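Local coordinates for protein 2'-deoxycytidine 5'-triphosphate deaminase (Agrobacterium tumefaciens, PDB 2R9Q) that probably deaminates dCTP to dUTP, releasing ammonia, a step on the route to thymidine nucleotides, at residues E185-V190 with H270-Y275; T152-V157 with T225-V230. All coordinates share one frame; numbering follows the deposited sequence.

Interaction 1 of 2, residues E185-V190 with H270-Y275; sequences ETETLV and HVPPLY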
ATOM      1  N   GLU B 185       4.156  21.274 -42.928  1.00 90.43           N
ATOM      2  CA  GLU B 185       3.821  22.263 -43.969  1.00 91.01           C
ATOM      3  C   GLU B 185       2.945  21.612 -45.031  1.00 91.36           C
ATOM      4  O   GLU B 185       1.851  22.099 -45.317  1.00 90.47           O
ATOM      5  CB  GLU B 185       5.077  22.867 -44.606  1.00 90.87           C
ATOM      6  N   THR B 186       3.424  20.500 -45.595  1.00 92.29           N
ATOM      7  CA  THR B 186       2.676  19.773 -46.636  1.00 92.76           C
ATOM      8  C   THR B 186       1.336  19.222 -46.104  1.00 93.42           C
ATOM      9  O   THR B 186       0.270  19.583 -46.599  1.00 93.26           O
ATOM     10  CB  THR B 186       3.530  18.655 -47.336  1.00 92.57           C
ATOM     11  OG1 THR B 186       2.667  17.727 -48.003  1.00 91.33           O
ATOM     12  CG2 THR B 186       4.395  17.896 -46.363  1.00 92.27           C
ATOM     13  N   GLU B 187       1.414  18.373 -45.080  1.00 94.08           N
ATOM     14  CA  GLU B 187       0.247  17.829 -44.388  1.00 94.00           C
ATOM     15  C   GLU B 187       0.088  18.605 -43.076  1.00 93.95           C
ATOM     16  O   GLU B 187       0.919  19.460 -42.760  1.00 93.77           O
ATOM     17  CB  GLU B 187       0.478  16.349 -44.116  1.00 93.94           C
ATOM     18  CG  GLU B 187       0.937  15.548 -45.351  1.00 94.09           C
ATOM     19  CD  GLU B 187      -0.218  15.051 -46.218  1.00 94.15           C
ATOM     20  OE1 GLU B 187      -1.341  15.575 -46.076  1.00 94.21           O
ATOM     21  OE2 GLU B 187      -0.007  14.125 -47.038  1.00 93.46           O
ATOM     22  N   THR B 188      -0.966  18.348 -42.312  1.00 93.30           N
ATOM     23  CA  THR B 188      -1.078  18.974 -40.988  1.00 92.99           C
ATOM     24  C   THR B 188      -0.697  17.924 -39.940  1.00 92.72           C
ATOM     25  O   THR B 188      -1.330  16.889 -39.872  1.00 92.36           O
ATOM     26  CB  THR B 188      -2.504  19.569 -40.728  1.00 92.69           C
ATOM     27  OG1 THR B 188      -2.595  20.885 -41.280  1.00 90.33           O
ATOM     28  CG2 THR B 188      -2.803  19.664 -39.256  1.00 92.77           C
ATOM     29  N   LEU B 189       0.368  18.168 -39.179  1.00 92.40           N
ATOM     30  CA  LEU B 189       0.759  17.288 -38.056  1.00 92.44           C
ATOM     31  C   LEU B 189       0.139  17.701 -36.707  1.00 92.80           C
ATOM     32  O   LEU B 189      -0.220  16.850 -35.908  1.00 91.83           O
ATOM     33  CB  LEU B 189       2.282  17.186 -37.928  1.00 91.73           C
ATOM     34  CG  LEU B 189       3.080  16.544 -39.070  1.00 90.11           C
ATOM     35  CD1 LEU B 189       4.529  16.398 -38.628  1.00 87.30           C
ATOM     36  CD2 LEU B 189       2.510  15.213 -39.518  1.00 86.91           C
ATOM     37  N   VAL B 190       0.046  19.003 -36.463  1.00 93.94           N
ATOM     38  CA  VAL B 190      -0.679  19.556 -35.320  1.00 94.67           C
ATOM     39  C   VAL B 190      -1.590  20.673 -35.815  1.00 95.69           C
ATOM     40  O   VAL B 190      -1.151  21.519 -36.585  1.00 95.61           O
ATOM     41  CB  VAL B 190       0.280  20.125 -34.282  1.00 94.30           C
ATOM     42  CG1 VAL B 190      -0.480  20.552 -33.043  1.00 93.97           C
ATOM     43  CG2 VAL B 190       1.339  19.094 -33.938  1.00 94.17           C
ATOM     44  N   HIS B 270      -2.070  14.515 -36.208  1.00 65.44           N
ATOM     45  CA  HIS B 270      -2.353  13.749 -37.433  1.00 65.88           C
ATOM     46  C   HIS B 270      -1.072  13.017 -37.882  1.00 66.00           C
ATOM     47  O   HIS B 270       0.029  13.576 -37.848  1.00 64.96           O
ATOM     48  CB  HIS B 270      -2.920  14.693 -38.495  1.00 66.18           C
ATOM     49  CG  HIS B 270      -2.961  14.155 -39.901  1.00 67.06           C
ATOM     50  ND1 HIS B 270      -3.640  13.003 -40.250  1.00 69.65           N
ATOM     51  CD2 HIS B 270      -2.468  14.658 -41.058  1.00 65.58           C
ATOM     52  CE1 HIS B 270      -3.541  12.810 -41.554  1.00 68.13           C
ATOM     53  NE2 HIS B 270      -2.842  13.808 -42.064  1.00 68.15           N
ATOM     54  N   VAL B 271      -1.239  11.731 -38.210  1.00 66.84           N
ATOM     55  CA  VAL B 271      -0.204  10.889 -38.824  1.00 66.93           C
ATOM     56  C   VAL B 271      -0.636  10.602 -40.287  1.00 68.01           C
ATOM     57  O   VAL B 271      -1.590   9.868 -40.525  1.00 66.49           O
ATOM     58  CB  VAL B 271       0.024   9.578 -38.043  1.00 66.20           C
ATOM     59  CG1 VAL B 271       1.213   8.852 -38.584  1.00 63.84           C
ATOM     60  CG2 VAL B 271       0.227   9.847 -36.554  1.00 65.95           C
ATOM     61  N   PRO B 272       0.028  11.249 -41.269  1.00 70.04           N
ATOM     62  CA  PRO B 272      -0.220  10.996 -42.695  1.00 70.99           C
ATOM     63  C   PRO B 272      -0.031   9.531 -43.096  1.00 71.23           C
ATOM     64  O   PRO B 272       0.770   8.834 -42.474  1.00 70.78           O
ATOM     65  CB  PRO B 272       0.822  11.876 -43.382  1.00 71.35           C
ATOM     66  CG  PRO B 272       1.093  12.982 -42.398  1.00 70.28           C
ATOM     67  CD  PRO B 272       1.012  12.332 -41.081  1.00 70.29           C
ATOM     68  N   PRO B 273      -0.747   9.069 -44.139  1.00 71.77           N
ATOM     69  CA  PRO B 273      -0.775   7.652 -44.541  1.00 71.71           C
ATOM     70  C   PRO B 273       0.527   6.989 -44.968  1.00 71.21           C
ATOM     71  O   PRO B 273       0.547   5.771 -45.139  1.00 70.86           O
ATOM     72  CB  PRO B 273      -1.730   7.648 -45.726  1.00 71.99           C
ATOM     73  CG  PRO B 273      -2.574   8.831 -45.508  1.00 72.83           C
ATOM     74  CD  PRO B 273      -1.635   9.866 -44.995  1.00 72.24           C
ATOM     75  N   LEU B 274       1.588   7.764 -45.162  1.00 70.55           N
ATOM     76  CA  LEU B 274       2.879   7.219 -45.556  1.00 70.28           C
ATOM     77  C   LEU B 274       3.879   7.287 -44.395  1.00 69.85           C
ATOM     78  O   LEU B 274       5.091   7.090 -44.578  1.00 67.76           O
ATOM     79  CB  LEU B 274       3.421   8.002 -46.738  1.00 70.44           C
ATOM     80  CG  LEU B 274       2.692   7.958 -48.065  1.00 70.29           C
ATOM     81  CD1 LEU B 274       3.509   8.828 -49.043  1.00 69.25           C
ATOM     82  CD2 LEU B 274       2.553   6.498 -48.511  1.00 69.44           C
ATOM     83  N   TYR B 275       3.342   7.611 -43.220  1.00 69.67           N
ATOM     84  CA  TYR B 275       4.086   7.674 -41.984  1.00 69.99           C
ATOM     85  C   TYR B 275       3.353   6.927 -40.873  1.00 68.95           C
ATOM     86  O   TYR B 275       2.115   6.867 -40.827  1.00 66.96           O
ATOM     87  CB  TYR B 275       4.326   9.128 -41.593  1.00 71.28           C
ATOM     88  CG  TYR B 275       5.110   9.879 -42.637  1.00 72.75           C
ATOM     89  CD1 TYR B 275       6.478  10.070 -42.494  1.00 73.96           C
ATOM     90  CD2 TYR B 275       4.486  10.358 -43.797  1.00 73.97           C
ATOM     91  CE1 TYR B 275       7.220  10.746 -43.465  1.00 75.38           C
ATOM     92  CE2 TYR B 275       5.215  11.032 -44.786  1.00 75.57           C
ATOM     93  CZ  TYR B 275       6.587  11.220 -44.614  1.00 74.75           C
ATOM     94  OH  TYR B 275       7.334  11.881 -45.574  1.00 74.85           O
TER
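E187 and L189, on the chain leaving helix 177-186, meet P272, the first residue of a type I beta turn, P272 to Y275, linking strands 261-269 and 275-281 in the dUTPase-related C-terminal family region. The turn is closed by Y275 N bonding to P272 O at 2.9 Å. E187 is the first residue past the helix to depart from helical backbone angles, and its side chain can be followed outward. E187 CB rests 3.8 Å from P272 CG. A chi1 of -50° sets E187 CG anti to the carbonyl carbon, and CG stays near the same ring atom; the start of the glutamate and the proline lie side by side, pointing opposite ways. The chain bends at chi2, and E187 OE1 comes to 4.6 Å from H270 NE2, too far for a direct contact, though a charge on the histidine, if present, might be felt there. L189 comes to the ring from another side, crossing P272 at about a right angle: L189 CD2 sits 3.6 Å from P272 CD. The L189 side chain also touches V180, L183 and H184 of helix 177-186. The backbones join where H270 N donates to L189 O at 3.0 Å, with the donor well above the carbonyl plane. H270 is held further by outside partners, its ND1 bonding to F301 O and its carbonyl oxygen to the hydroxyl of Y337. One face of the H270 imidazole is approached by P272 N, 3.9 Å above the plane and displaced toward the rim.

Interaction 2 of 2, residues T152-V157 with T225-V230; sequences TFPIVV and TAVVDV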
ATOM      1  N   THR B 152      -3.937  -2.227 -11.869  1.00 52.34           N
ATOM      2  CA  THR B 152      -5.094  -1.658 -11.169  1.00 52.35           C
ATOM      3  C   THR B 152      -6.302  -2.547 -11.177  1.00 51.60           C
ATOM      4  O   THR B 152      -6.935  -2.681 -10.172  1.00 51.46           O
ATOM      5  CB  THR B 152      -5.504  -0.298 -11.738  1.00 52.13           C
ATOM      6  OG1 THR B 152      -4.379   0.576 -11.694  1.00 52.01           O
ATOM      7  CG2 THR B 152      -6.698   0.329 -10.946  1.00 52.51           C
ATOM      8  N   PHE B 153      -6.650  -3.089 -12.343  1.00 52.08           N
ATOM      9  CA  PHE B 153      -7.811  -3.941 -12.487  1.00 51.41           C
ATOM     10  C   PHE B 153      -7.399  -5.375 -12.670  1.00 50.99           C
ATOM     11  O   PHE B 153      -6.526  -5.687 -13.506  1.00 49.91           O
ATOM     12  CB  PHE B 153      -8.708  -3.552 -13.703  1.00 52.04           C
ATOM     13  CG  PHE B 153      -8.997  -2.082 -13.828  1.00 50.20           C
ATOM     14  CD1 PHE B 153      -9.800  -1.450 -12.938  1.00 51.39           C
ATOM     15  CD2 PHE B 153      -8.504  -1.356 -14.881  1.00 52.57           C
ATOM     16  CE1 PHE B 153     -10.043  -0.130 -13.052  1.00 49.45           C
ATOM     17  CE2 PHE B 153      -8.743  -0.038 -14.985  1.00 51.51           C
ATOM     18  CZ  PHE B 153      -9.514   0.566 -14.064  1.00 51.58           C
ATOM     19  N   PRO B 154      -8.058  -6.281 -11.927  1.00 51.15           N
ATOM     20  CA  PRO B 154      -7.876  -7.668 -12.299  1.00 50.99           C
ATOM     21  C   PRO B 154      -8.560  -7.943 -13.650  1.00 50.32           C
ATOM     22  O   PRO B 154      -9.590  -7.309 -13.993  1.00 50.09           O
ATOM     23  CB  PRO B 154      -8.528  -8.403 -11.151  1.00 52.15           C
ATOM     24  CG  PRO B 154      -9.587  -7.446 -10.627  1.00 51.11           C
ATOM     25  CD  PRO B 154      -8.942  -6.128 -10.752  1.00 51.26           C
ATOM     26  N   ILE B 155      -7.976  -8.828 -14.434  1.00 49.77           N
ATOM     27  CA  ILE B 155      -8.427  -9.047 -15.807  1.00 49.04           C
ATOM     28  C   ILE B 155      -8.723 -10.497 -16.098  1.00 49.74           C
ATOM     29  O   ILE B 155      -8.201 -11.370 -15.447  1.00 48.20           O
ATOM     30  CB  ILE B 155      -7.486  -8.417 -16.839  1.00 48.51           C
ATOM     31  CG1 ILE B 155      -6.103  -9.064 -16.838  1.00 49.44           C
ATOM     32  CG2 ILE B 155      -7.429  -6.888 -16.650  1.00 46.20           C
ATOM     33  CD1 ILE B 155      -5.264  -8.772 -18.092  1.00 46.34           C
ATOM     34  N   VAL B 156      -9.621 -10.744 -17.048  1.00 51.39           N
ATOM     35  CA  VAL B 156      -9.776 -12.088 -17.620  1.00 53.13           C
ATOM     36  C   VAL B 156      -9.256 -12.134 -19.063  1.00 52.02           C
ATOM     37  O   VAL B 156      -9.585 -11.276 -19.885  1.00 52.41           O
ATOM     38  CB  VAL B 156     -11.232 -12.735 -17.435  1.00 53.26           C
ATOM     39  CG1 VAL B 156     -12.294 -11.676 -17.304  1.00 56.57           C
ATOM     40  CG2 VAL B 156     -11.567 -13.697 -18.571  1.00 54.88           C
ATOM     41  N   VAL B 157      -8.430 -13.145 -19.315  1.00 51.22           N
ATOM     42  CA  VAL B 157      -7.797 -13.420 -20.609  1.00 51.16           C
ATOM     43  C   VAL B 157      -7.981 -14.868 -21.008  1.00 51.99           C
ATOM     44  O   VAL B 157      -8.271 -15.718 -20.185  1.00 52.51           O
ATOM     45  CB  VAL B 157      -6.262 -13.054 -20.643  1.00 50.77           C
ATOM     46  CG1 VAL B 157      -6.049 -11.620 -20.166  1.00 49.05           C
ATOM     47  CG2 VAL B 157      -5.386 -14.088 -19.879  1.00 45.27           C
ATOM     48  N   THR B 225     -12.476  -3.592  -7.999  1.00 66.03           N
ATOM     49  CA  THR B 225     -13.447  -3.669  -9.043  1.00 64.06           C
ATOM     50  C   THR B 225     -13.750  -5.127  -9.324  1.00 62.83           C
ATOM     51  O   THR B 225     -13.111  -6.017  -8.796  1.00 62.65           O
ATOM     52  CB  THR B 225     -12.948  -2.947 -10.366  1.00 63.91           C
ATOM     53  OG1 THR B 225     -11.842  -3.663 -10.945  1.00 61.70           O
ATOM     54  CG2 THR B 225     -12.559  -1.445 -10.137  1.00 61.08           C
ATOM     55  N   ALA B 226     -14.758  -5.358 -10.151  1.00 62.30           N
ATOM     56  CA  ALA B 226     -14.954  -6.643 -10.812  1.00 61.20           C
ATOM     57  C   ALA B 226     -13.763  -6.882 -11.748  1.00 60.67           C
ATOM     58  O   ALA B 226     -12.893  -6.009 -11.912  1.00 59.98           O
ATOM     59  CB  ALA B 226     -16.312  -6.658 -11.575  1.00 60.82           C
ATOM     60  N   VAL B 227     -13.705  -8.078 -12.339  1.00 60.62           N
ATOM     61  CA  VAL B 227     -12.626  -8.449 -13.237  1.00 60.64           C
ATOM     62  C   VAL B 227     -12.953  -7.869 -14.609  1.00 60.12           C
ATOM     63  O   VAL B 227     -14.101  -7.801 -14.958  1.00 59.41           O
ATOM     64  CB  VAL B 227     -12.410  -9.991 -13.291  1.00 59.92           C
ATOM     65  CG1 VAL B 227     -12.110 -10.521 -11.915  1.00 58.98           C
ATOM     66  CG2 VAL B 227     -13.641 -10.688 -13.876  1.00 63.04           C
ATOM     67  N   VAL B 228     -11.956  -7.400 -15.350  1.00 59.16           N
ATOM     68  CA  VAL B 228     -12.201  -6.912 -16.680  1.00 59.16           C
ATOM     69  C   VAL B 228     -11.873  -7.957 -17.719  1.00 59.07           C
ATOM     70  O   VAL B 228     -10.733  -8.346 -17.818  1.00 57.80           O
ATOM     71  CB  VAL B 228     -11.413  -5.637 -17.025  1.00 58.63           C
ATOM     72  CG1 VAL B 228     -11.748  -5.214 -18.465  1.00 58.48           C
ATOM     73  CG2 VAL B 228     -11.733  -4.546 -16.062  1.00 56.24           C
ATOM     74  N   ASP B 229     -12.882  -8.394 -18.481  1.00 59.40           N
ATOM     75  CA  ASP B 229     -12.674  -9.218 -19.674  1.00 60.27           C
ATOM     76  C   ASP B 229     -12.108  -8.355 -20.814  1.00 60.00           C
ATOM     77  O   ASP B 229     -12.765  -7.456 -21.325  1.00 59.09           O
ATOM     78  CB  ASP B 229     -13.967  -9.936 -20.101  1.00 60.60           C
ATOM     79  CG  ASP B 229     -13.716 -11.146 -21.015  1.00 61.28           C
ATOM     80  OD1 ASP B 229     -12.857 -11.063 -21.924  1.00 60.98           O
ATOM     81  OD2 ASP B 229     -14.401 -12.186 -20.840  1.00 61.52           O
ATOM     82  N   VAL B 230     -10.864  -8.655 -21.173  1.00 60.35           N
ATOM     83  CA  VAL B 230     -10.105  -7.912 -22.165  1.00 60.80           C
ATOM     84  C   VAL B 230     -10.605  -8.140 -23.593  1.00 61.29           C
ATOM     85  O   VAL B 230     -10.313  -7.359 -24.490  1.00 59.53           O
ATOM     86  CB  VAL B 230      -8.569  -8.223 -22.068  1.00 60.35           C
ATOM     87  CG1 VAL B 230      -8.075  -8.001 -20.623  1.00 59.84           C
ATOM     88  CG2 VAL B 230      -8.220  -9.627 -22.613  1.00 58.04           C
TER
HETATM   89  O   HOH W   1      -9.849  -3.271  -9.382  1.00 37.32           O
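I155 and V228, then V156 and D229, form two successive bridges of a short parallel strand pair. V228 bonds to both residues flanking I155: V228 N donates to P154 O at 2.7 Å, while V228 O accepts V156 N at 2.8 Å from above the carbonyl plane. V230 N then bonds to V156 O almost straight (175° at hydrogen), extending the ladder past D229. On the face carrying I155 and V228, I155 CG2 lies near V228 CB. V230 is met by I155 CB and CD1 at its CG1, and by V157 CG1 at its CG2. On the face of V156 and D229, V156 CG1 is pressed to 3.4 Å from D229 CA; chi1 of V156, 26°, is displaced from a staggered value. V156 CG1 also meets V227 CG2 at 3.8 Å. The carboxylate of D229 is engaged beyond the pair, OD1 taking both D231 N and a salt bridge from R158. Ahead of the strands, F153 presents its ring edge to T225, F153 CD1 lying 3.6 Å from T225 OG1. T225 OG1 donates to A226 O and accepts a bond from a water oxygen at 2.6 Å; the water also accepts from T225 N and donates to T152 O. W242 meets the F153 ring edge-to-face, and R53 of a second subunit packs on P154 and V227. Within the chain, strand 155-157 is the middle member of a three-stranded mixed sheet, with 228-229 parallel along one border and 84-86 antiparallel along the other, where the backbones of I155 and V157 bond to L86 and A84 respectively.

How the interactions relate
Both contacts are largely buried, yet they lie on opposite sides of the chain's centre, with centres 36 Å apart and no touch between them. Interaction 1 stays within the C-terminal family region, joining the exit of a helix to a turn between strands by one backbone bond and apolar packing around a proline. Interaction 2 bridges the N- and C-terminal regions: a parallel ladder of three backbone bonds, lined chiefly by valines and an isoleucine, with a water at one end. It buries about twice the surface, 511 against 260 Å², and a second subunit reaches it, whereas no other chain of the assembly touches interaction 1.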